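Local coordinates for protein five-membered-cyclitol-phosphate synthase (Streptomyces citricolor, PDB 6K96) that belongs to the myo-inositol-1-phosphate synthase family and binds nicotinamide-adenine-dinucleotide and a sodium ion in a four-chain assembly, at residues S207-N215 with V245-P254; D302-V313 with Y345-E353. All coordinates share one frame; numbering follows the deposited sequence.

Contact 1: residues S207-N215 with V245-P254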
loop_
_atom_site.group_PDB
_atom_site.type_symbol
_atom_site.label_atom_id
_atom_site.label_comp_id
_atom_site.label_asym_id
_atom_site.label_seq_id
_atom_site.Cartn_x
_atom_site.Cartn_y
_atom_site.Cartn_z
ATOM N N SER B 207 1.435 -4.731 21.755
ATOM C CA SER B 207 1.257 -3.375 22.327
ATOM C C SER B 207 1.076 -2.382 21.178
ATOM O O SER B 207 1.832 -2.455 20.191
ATOM C CB SER B 207 2.415 -3.024 23.254
ATOM O OG SER B 207 2.666 -4.085 24.190
ATOM N N LEU B 208 0.115 -1.462 21.301
ATOM C CA LEU B 208 -0.078 -0.379 20.299
ATOM C C LEU B 208 0.927 0.731 20.597
ATOM O O LEU B 208 1.131 1.061 21.749
ATOM C CB LEU B 208 -1.532 0.067 20.380
ATOM C CG LEU B 208 -2.099 0.921 19.258
ATOM C CD1 LEU B 208 -1.818 0.347 17.858
ATOM C CD2 LEU B 208 -3.598 1.043 19.472
ATOM N N ALA B 209 1.706 1.116 19.614
ATOM C CA ALA B 209 2.493 2.361 19.629
ATOM C C ALA B 209 1.604 3.476 19.081
ATOM O O ALA B 209 1.647 4.565 19.658
ATOM C CB ALA B 209 3.754 2.262 18.806
ATOM N N SER B 210 0.861 3.240 18.003
ATOM C CA SER B 210 0.237 4.346 17.254
ATOM C C SER B 210 -0.584 3.808 16.115
ATOM O O SER B 210 -0.265 2.662 15.640
ATOM C CB SER B 210 1.248 5.333 16.733
ATOM O OG SER B 210 1.838 4.931 15.522
ATOM N N SER B 211 -1.595 4.579 15.712
ATOM C CA SER B 211 -2.439 4.238 14.535
ATOM C C SER B 211 -3.053 5.521 13.973
ATOM O O SER B 211 -3.118 6.443 14.683
ATOM C CB SER B 211 -3.438 3.112 14.827
ATOM O OG SER B 211 -4.246 2.799 13.692
ATOM N N TYR B 212 -3.314 5.585 12.686
ATOM C CA TYR B 212 -4.162 6.618 12.060
ATOM C C TYR B 212 -5.065 5.946 11.047
ATOM O O TYR B 212 -4.747 4.880 10.488
ATOM C CB TYR B 212 -3.381 7.806 11.467
ATOM C CG TYR B 212 -2.276 7.498 10.490
ATOM C CD1 TYR B 212 -2.572 7.301 9.161
ATOM C CD2 TYR B 212 -0.946 7.408 10.887
ATOM C CE1 TYR B 212 -1.587 6.981 8.229
ATOM C CE2 TYR B 212 0.047 7.085 9.979
ATOM C CZ TYR B 212 -0.272 6.876 8.641
ATOM O OH TYR B 212 0.666 6.552 7.709
ATOM N N GLN B 213 -6.180 6.615 10.842
ATOM C CA GLN B 213 -7.224 6.311 9.847
ATOM C C GLN B 213 -7.487 7.635 9.139
ATOM O O GLN B 213 -7.720 8.591 9.852
ATOM C CB GLN B 213 -8.448 5.814 10.607
ATOM C CG GLN B 213 -9.742 5.854 9.807
ATOM C CD GLN B 213 -10.950 5.299 10.529
ATOM O OE1 GLN B 213 -12.075 5.533 10.083
ATOM N NE2 GLN B 213 -10.733 4.538 11.606
ATOM N N LEU B 214 -7.406 7.694 7.813
ATOM C CA LEU B 214 -7.933 8.860 7.074
ATOM C C LEU B 214 -8.807 8.394 5.934
ATOM O O LEU B 214 -8.502 7.338 5.443
ATOM C CB LEU B 214 -6.801 9.779 6.623
ATOM C CG LEU B 214 -5.575 9.138 5.982
ATOM C CD1 LEU B 214 -5.543 9.508 4.510
ATOM C CD2 LEU B 214 -4.332 9.708 6.676
ATOM N N ASN B 215 -9.837 9.178 5.591
ATOM C CA ASN B 215 -10.876 8.895 4.560
ATOM C C ASN B 215 -10.846 10.021 3.511
ATOM O O ASN B 215 -10.364 11.128 3.812
ATOM C CB ASN B 215 -12.258 8.688 5.171
ATOM C CG ASN B 215 -12.271 7.637 6.264
ATOM O OD1 ASN B 215 -12.689 6.483 6.044
ATOM N ND2 ASN B 215 -11.788 8.006 7.443
ATOM N N VAL B 245 -6.974 -1.640 24.246
ATOM C CA VAL B 245 -6.553 -0.674 23.180
ATOM C C VAL B 245 -6.126 0.643 23.840
ATOM O O VAL B 245 -7.052 1.371 24.272
ATOM C CB VAL B 245 -7.676 -0.378 22.159
ATOM C CG1 VAL B 245 -7.089 -0.039 20.796
ATOM C CG2 VAL B 245 -8.728 -1.486 22.033
ATOM N N ASP B 246 -4.815 0.949 23.934
ATOM C CA ASP B 246 -4.316 2.309 24.323
ATOM C C ASP B 246 -4.542 3.249 23.121
ATOM O O ASP B 246 -3.800 3.065 22.125
ATOM C CB ASP B 246 -2.845 2.312 24.780
ATOM C CG ASP B 246 -2.268 3.714 25.030
ATOM O OD1 ASP B 246 -2.985 4.694 24.793
ATOM O OD2 ASP B 246 -1.084 3.838 25.425
ATOM N N THR B 247 -5.506 4.194 23.199
ATOM C CA THR B 247 -5.869 5.165 22.120
ATOM C C THR B 247 -5.211 6.546 22.363
ATOM O O THR B 247 -5.564 7.525 21.647
ATOM C CB THR B 247 -7.391 5.357 21.984
ATOM O OG1 THR B 247 -7.808 5.787 23.276
ATOM C CG2 THR B 247 -8.166 4.135 21.562
ATOM N N SER B 248 -4.288 6.686 23.316
ATOM C CA SER B 248 -3.595 7.992 23.518
ATOM C C SER B 248 -2.804 8.352 22.247
ATOM O O SER B 248 -2.594 9.546 22.030
ATOM C CB SER B 248 -2.756 8.047 24.783
ATOM O OG SER B 248 -1.612 7.208 24.716
ATOM N N ASN B 249 -2.433 7.379 21.389
ATOM C CA ASN B 249 -1.764 7.678 20.084
ATOM C C ASN B 249 -2.532 7.120 18.882
ATOM O O ASN B 249 -1.901 6.849 17.903
ATOM C CB ASN B 249 -0.310 7.204 20.048
ATOM C CG ASN B 249 0.528 7.830 21.146
ATOM O OD1 ASN B 249 0.849 7.139 22.102
ATOM N ND2 ASN B 249 0.812 9.130 21.051
ATOM N N VAL B 250 -3.852 7.101 18.919
ATOM C CA VAL B 250 -4.725 6.719 17.777
ATOM C C VAL B 250 -5.433 7.969 17.260
ATOM O O VAL B 250 -6.217 8.496 17.986
ATOM C CB VAL B 250 -5.758 5.678 18.216
ATOM C CG1 VAL B 250 -6.721 5.344 17.106
ATOM C CG2 VAL B 250 -5.095 4.440 18.770
ATOM N N GLU B 251 -5.266 8.319 15.995
ATOM C CA GLU B 251 -5.798 9.574 15.418
ATOM C C GLU B 251 -6.809 9.153 14.365
ATOM O O GLU B 251 -6.477 8.355 13.574
ATOM C CB GLU B 251 -4.698 10.431 14.770
ATOM C CG GLU B 251 -4.408 11.796 15.375
ATOM C CD GLU B 251 -5.529 12.576 16.082
ATOM O OE1 GLU B 251 -6.658 12.777 15.479
ATOM O OE2 GLU B 251 -5.281 12.983 17.258
ATOM N N VAL B 252 -7.987 9.714 14.364
ATOM C CA VAL B 252 -8.899 9.570 13.219
ATOM C C VAL B 252 -8.990 10.922 12.520
ATOM O O VAL B 252 -9.294 11.895 13.171
ATOM C CB VAL B 252 -10.271 9.082 13.683
ATOM C CG1 VAL B 252 -11.205 8.976 12.492
ATOM C CG2 VAL B 252 -10.178 7.755 14.437
ATOM N N ILE B 253 -8.749 10.963 11.217
ATOM C CA ILE B 253 -9.191 12.084 10.342
ATOM C C ILE B 253 -10.354 11.620 9.448
ATOM O O ILE B 253 -10.131 11.135 8.325
ATOM C CB ILE B 253 -7.997 12.571 9.510
ATOM C CG1 ILE B 253 -6.716 12.741 10.338
ATOM C CG2 ILE B 253 -8.400 13.839 8.761
ATOM C CD1 ILE B 253 -5.727 11.605 10.272
ATOM N N PRO B 254 -11.641 11.774 9.869
ATOM C CA PRO B 254 -12.787 11.312 9.078
ATOM C C PRO B 254 -12.981 12.105 7.782
ATOM O O PRO B 254 -13.755 11.674 6.990
ATOM C CB PRO B 254 -14.010 11.603 9.974
ATOM C CG PRO B 254 -13.571 12.796 10.775
ATOM C CD PRO B 254 -12.104 12.495 11.072
HETATM O O HOH W 1 -0.050 4.786 22.367
#
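Leu208 and Val250 meet at about a right angle, methyl to methyl: Leu208 CD2 lies 3.8 Å from Val250 CG2. With CG anti to the backbone N, chi1 -166° lays Leu208 beside residues 245-250, where the same CD2 packs on Asp246 O at 3.3 Å.

Further along, the strands 207-215 and 250-253 run parallel, their short axes 7° apart, and matched residues share a face of the sheet. Ser211, Val250, Gln213 and Val252 occupy one face. There the extended Gln213 lies side by side with Val252, both pointing the same way, and Gln213 CD is 4.2 Å from Val252 CG1. Tyr212, Glu251, Leu214 and Ile253 occupy the other face; Leu214 CB rests 4.2 Å from Ile253 CB, whereas the Tyr212 ring and the Glu251 carboxylate turn off from the opposite strand, the latter to a salt bridge with Arg233. The backbone pattern is that of a parallel pair: Ser211 and Gln213 each bond to both flanking residues of the partner. Ile253 N to Gln213 O, at 2.9 Å, is the shortest of these bonds, and Asn215 N to Ile253 O is weak.

Before the strand, Asp246 OD1 accepts from Ser248 N at 2.8 Å, which makes an Asx turn, and from Ser248 OG as well, on its syn lone pair. Asn249 CB then sits 3.3 Å from Ala209 O.

On its far edge, strand 207-217 pairs antiparallel with strand 265-275, where Ala209 and Ser210 both face Glu273 in a classic beta bulge. Helix 190-203 lies against the Ser211 and Gln213 face, its His194 hydrogen-bonding to both side chains; Ser211 OG also bonds to Asn271 O on strand 265-275. Leu216 of a second subunit packs on Tyr212 and Leu214 across the other face.

Contact 2: residues D302-V313 with Y345-E353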
loop_
_atom_site.group_PDB
_atom_site.type_symbol
_atom_site.label_atom_id
_atom_site.label_comp_id
_atom_site.label_asym_id
_atom_site.label_seq_id
_atom_site.Cartn_x
_atom_site.Cartn_y
_atom_site.Cartn_z
ATOM N N ASP B 302 -31.913 -4.197 3.664
ATOM C CA ASP B 302 -32.222 -4.913 4.928
ATOM C C ASP B 302 -33.320 -4.117 5.680
ATOM O O ASP B 302 -34.433 -4.617 5.776
ATOM C CB ASP B 302 -30.918 -5.058 5.734
ATOM C CG ASP B 302 -30.259 -6.420 5.637
ATOM O OD1 ASP B 302 -30.684 -7.292 6.391
ATOM O OD2 ASP B 302 -29.304 -6.612 4.830
ATOM N N LEU B 303 -33.034 -2.876 6.104
ATOM C CA LEU B 303 -33.931 -2.063 6.966
ATOM C C LEU B 303 -35.304 -1.856 6.299
ATOM O O LEU B 303 -36.304 -1.963 7.010
ATOM C CB LEU B 303 -33.270 -0.709 7.281
ATOM C CG LEU B 303 -31.985 -0.767 8.097
ATOM C CD1 LEU B 303 -31.518 0.632 8.400
ATOM C CD2 LEU B 303 -32.165 -1.543 9.384
ATOM N N ILE B 304 -35.374 -1.516 5.013
ATOM C CA ILE B 304 -36.697 -1.206 4.397
ATOM C C ILE B 304 -37.547 -2.472 4.377
ATOM O O ILE B 304 -38.779 -2.354 4.454
ATOM C CB ILE B 304 -36.642 -0.584 2.998
ATOM C CG1 ILE B 304 -35.865 -1.465 2.023
ATOM C CG2 ILE B 304 -36.123 0.839 3.070
ATOM C CD1 ILE B 304 -35.694 -0.833 0.674
ATOM N N ARG B 305 -36.934 -3.643 4.248
ATOM C CA ARG B 305 -37.713 -4.901 4.225
ATOM C C ARG B 305 -38.072 -5.233 5.676
ATOM O O ARG B 305 -39.179 -5.809 5.889
ATOM C CB ARG B 305 -36.965 -6.065 3.574
ATOM C CG ARG B 305 -36.873 -6.037 2.055
ATOM C CD ARG B 305 -35.472 -6.394 1.569
ATOM N NE ARG B 305 -35.095 -7.793 1.476
ATOM C CZ ARG B 305 -33.849 -8.278 1.604
ATOM N NH1 ARG B 305 -32.806 -7.514 1.854
ATOM N NH2 ARG B 305 -33.629 -9.558 1.469
ATOM N N ILE B 306 -37.193 -4.914 6.638
ATOM C CA ILE B 306 -37.511 -5.190 8.061
ATOM C C ILE B 306 -38.756 -4.377 8.375
ATOM O O ILE B 306 -39.702 -4.939 8.954
ATOM C CB ILE B 306 -36.354 -4.906 9.018
ATOM C CG1 ILE B 306 -35.107 -5.728 8.716
ATOM C CG2 ILE B 306 -36.813 -5.179 10.436
ATOM C CD1 ILE B 306 -33.860 -5.178 9.399
ATOM N N ALA B 307 -38.754 -3.134 7.897
ATOM C CA ALA B 307 -39.833 -2.128 8.012
ATOM C C ALA B 307 -41.141 -2.684 7.458
ATOM O O ALA B 307 -42.090 -2.863 8.250
ATOM C CB ALA B 307 -39.425 -0.875 7.272
ATOM N N ALA B 308 -41.212 -2.909 6.142
ATOM C CA ALA B 308 -42.454 -3.291 5.425
ATOM C C ALA B 308 -43.034 -4.571 6.022
ATOM O O ALA B 308 -44.231 -4.548 6.362
ATOM C CB ALA B 308 -42.223 -3.391 3.944
ATOM N N ALA B 309 -42.234 -5.622 6.202
ATOM C CA ALA B 309 -42.740 -6.943 6.653
ATOM C C ALA B 309 -43.367 -6.804 8.043
ATOM O O ALA B 309 -44.396 -7.406 8.285
ATOM C CB ALA B 309 -41.649 -7.976 6.649
ATOM N N ALA B 310 -42.793 -5.947 8.879
ATOM C CA ALA B 310 -43.242 -5.666 10.264
ATOM C C ALA B 310 -44.583 -4.932 10.236
ATOM O O ALA B 310 -45.491 -5.337 10.964
ATOM C CB ALA B 310 -42.191 -4.875 10.995
ATOM N N ARG B 311 -44.736 -3.938 9.374
ATOM C CA ARG B 311 -46.035 -3.237 9.194
ATOM C C ARG B 311 -47.118 -4.210 8.672
ATOM O O ARG B 311 -48.280 -4.101 9.117
ATOM C CB ARG B 311 -45.848 -2.010 8.298
ATOM C CG ARG B 311 -47.106 -1.177 8.153
ATOM C CD ARG B 311 -46.826 0.044 7.305
ATOM N NE ARG B 311 -48.042 0.796 7.033
ATOM C CZ ARG B 311 -48.835 0.601 5.989
ATOM N NH1 ARG B 311 -48.578 -0.319 5.076
ATOM N NH2 ARG B 311 -49.912 1.332 5.864
ATOM N N ARG B 312 -46.775 -5.101 7.738
ATOM C CA ARG B 312 -47.701 -6.149 7.185
ATOM C C ARG B 312 -48.158 -7.066 8.327
ATOM O O ARG B 312 -49.331 -7.416 8.347
ATOM C CB ARG B 312 -47.081 -7.037 6.091
ATOM C CG ARG B 312 -46.425 -6.329 4.914
ATOM C CD ARG B 312 -46.988 -6.750 3.570
ATOM N NE ARG B 312 -46.390 -5.930 2.535
ATOM C CZ ARG B 312 -45.279 -6.227 1.854
ATOM N NH1 ARG B 312 -44.827 -5.369 0.945
ATOM N NH2 ARG B 312 -44.623 -7.361 2.091
ATOM N N VAL B 313 -47.284 -7.345 9.290
ATOM C CA VAL B 313 -47.551 -8.263 10.435
ATOM C C VAL B 313 -47.918 -7.470 11.714
ATOM O O VAL B 313 -48.191 -8.118 12.753
ATOM C CB VAL B 313 -46.331 -9.197 10.556
ATOM C CG1 VAL B 313 -45.789 -9.370 11.968
ATOM C CG2 VAL B 313 -46.663 -10.534 9.936
ATOM N N TYR B 345 -35.401 -11.812 13.396
ATOM C CA TYR B 345 -35.415 -12.213 11.945
ATOM C C TYR B 345 -36.273 -13.470 11.736
ATOM O O TYR B 345 -37.143 -13.519 10.857
ATOM C CB TYR B 345 -34.006 -12.499 11.395
ATOM C CG TYR B 345 -33.387 -11.302 10.729
ATOM C CD1 TYR B 345 -34.021 -10.712 9.639
ATOM C CD2 TYR B 345 -32.223 -10.720 11.214
ATOM C CE1 TYR B 345 -33.507 -9.587 9.029
ATOM C CE2 TYR B 345 -31.705 -9.570 10.631
ATOM C CZ TYR B 345 -32.330 -9.033 9.510
ATOM O OH TYR B 345 -31.835 -7.935 8.871
ATOM N N ARG B 346 -36.005 -14.482 12.548
ATOM C CA ARG B 346 -36.666 -15.821 12.489
ATOM C C ARG B 346 -38.166 -15.654 12.795
ATOM O O ARG B 346 -38.981 -16.173 11.991
ATOM C CB ARG B 346 -35.895 -16.743 13.437
ATOM C CG ARG B 346 -36.364 -18.180 13.484
ATOM C CD ARG B 346 -35.746 -18.868 14.692
ATOM N NE ARG B 346 -36.017 -18.179 15.946
ATOM C CZ ARG B 346 -37.214 -18.109 16.563
ATOM N NH1 ARG B 346 -38.313 -18.673 16.063
ATOM N NH2 ARG B 346 -37.290 -17.445 17.702
ATOM N N GLN B 347 -38.513 -14.913 13.867
ATOM C CA GLN B 347 -39.927 -14.637 14.233
ATOM C C GLN B 347 -40.591 -13.833 13.103
ATOM O O GLN B 347 -41.713 -14.171 12.720
ATOM C CB GLN B 347 -40.020 -13.966 15.609
ATOM C CG GLN B 347 -39.774 -14.924 16.778
ATOM C CD GLN B 347 -39.912 -14.263 18.133
ATOM O OE1 GLN B 347 -39.401 -14.766 19.137
ATOM N NE2 GLN B 347 -40.599 -13.124 18.181
ATOM N N LEU B 348 -39.904 -12.842 12.541
ATOM C CA LEU B 348 -40.507 -11.933 11.535
ATOM C C LEU B 348 -40.835 -12.714 10.267
ATOM O O LEU B 348 -41.930 -12.495 9.691
ATOM C CB LEU B 348 -39.545 -10.788 11.207
ATOM C CG LEU B 348 -40.037 -9.809 10.148
ATOM C CD1 LEU B 348 -41.415 -9.263 10.515
ATOM C CD2 LEU B 348 -39.026 -8.686 9.986
ATOM N N ASP B 349 -39.895 -13.558 9.831
ATOM C CA ASP B 349 -40.021 -14.399 8.614
ATOM C C ASP B 349 -41.169 -15.401 8.822
ATOM O O ASP B 349 -42.000 -15.598 7.893
ATOM C CB ASP B 349 -38.694 -15.111 8.309
ATOM C CG ASP B 349 -37.630 -14.256 7.627
ATOM O OD1 ASP B 349 -38.008 -13.330 6.866
ATOM O OD2 ASP B 349 -36.419 -14.510 7.876
ATOM N N ALA B 350 -41.192 -16.029 9.999
ATOM C CA ALA B 350 -42.052 -17.189 10.300
ATOM C C ALA B 350 -43.490 -16.711 10.580
ATOM O O ALA B 350 -44.445 -17.503 10.337
ATOM C CB ALA B 350 -41.453 -17.994 11.437
ATOM N N VAL B 351 -43.681 -15.482 11.055
ATOM C CA VAL B 351 -45.070 -15.014 11.313
ATOM C C VAL B 351 -45.642 -14.709 9.938
ATOM O O VAL B 351 -46.721 -15.167 9.627
ATOM C CB VAL B 351 -45.165 -13.830 12.294
ATOM C CG1 VAL B 351 -46.534 -13.192 12.261
ATOM C CG2 VAL B 351 -44.831 -14.249 13.716
ATOM N N THR B 352 -44.861 -14.023 9.126
ATOM C CA THR B 352 -45.222 -13.679 7.724
ATOM C C THR B 352 -45.732 -14.949 7.037
ATOM O O THR B 352 -46.731 -14.868 6.310
ATOM C CB THR B 352 -44.013 -13.079 6.983
ATOM O OG1 THR B 352 -43.778 -11.753 7.501
ATOM C CG2 THR B 352 -44.195 -13.093 5.477
ATOM N N GLU B 353 -45.023 -16.057 7.271
ATOM C CA GLU B 353 -45.388 -17.391 6.739
ATOM C C GLU B 353 -46.887 -17.624 7.027
ATOM O O GLU B 353 -47.698 -17.607 6.056
ATOM C CB GLU B 353 -44.433 -18.448 7.303
ATOM C CG GLU B 353 -44.159 -19.613 6.347
ATOM C CD GLU B 353 -43.583 -19.266 4.978
ATOM O OE1 GLU B 353 -42.694 -18.378 4.921
ATOM O OE2 GLU B 353 -44.037 -19.873 3.956
#
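With chi1 at 178°, Leu348 carries CG anti to its own N and reaches across to helix 302-313. Ile306 takes a different setting, CG1 anti to the carbonyl carbon, which leaves CG2 for Leu348, and its nearly extended second torsion carries CD1 to Tyr345.

The two branches of Leu348 divide the partner helix between them. CD2 approaches Ile306, 4.2 Å from its CG2, and the two side chains cross at about a right angle. CD1 settles one turn on, 4.1 Å from Ala309 CB and close to Ala310 N. The small alanines let the leucine come close to the backbone, consistent with the 7.0 Å separating the CA atoms of Ala310 and Leu348.

At one end Tyr345 also crosses Ile306 roughly perpendicularly, with Ile306 CD1 4.1 Å from Tyr345 CZ. The phenol OH gives a weak hydrogen bond to Asp302 OD1, 2.8 Å away, with carboxylate and ring planes 77° apart. This OD1 is also in a salt bridge with Arg44, which probably helps to keep the carboxylate negatively charged.

At the other end Val313 meets Val351 and Thr352; Val313 CG2 to Val351 CG1 is 3.5 Å. The Thr352 hydroxyl turns back along its own helix and donates to Leu348 O at 3.0 Å.

The segment axes approach to 10.0 Å and are inclined by 49°, an apolar helix-helix crossing with a polar pair at one end. Helix 292-313 lies between helix 338-353 and the parallel nucleotide-binding sheet, setting Ile304, Ala307 and Ala308 on strands 5-10 and 127-130. Strand 46-47 borders the polar end, where Ile47 touches Asp302, Arg305 and Tyr345.

How the contacts relate
From the N terminus, the chain first builds the whole parallel sheet, from strand 5-10 to strand 179-180, then passes through helix 190-203 into strand 207-217. Contact 1 closes an excursion of 29 residues containing helices 220-225 and 234-239, bringing strand 250-253 beside 207-215 in the mixed sheet. After strands 265-275 and 281-291, the chain enters helix 292-313, and contact 2 closes a 31-residue connection by laying the C-terminal helix 338-353 against it. The loops follow in series, neither nested nor crossed. Their centres are 40 Å apart, on opposite sides of the chain's centre: one adds a parallel strand to the mixed sheet, the other joins two helices beside the parallel sheet.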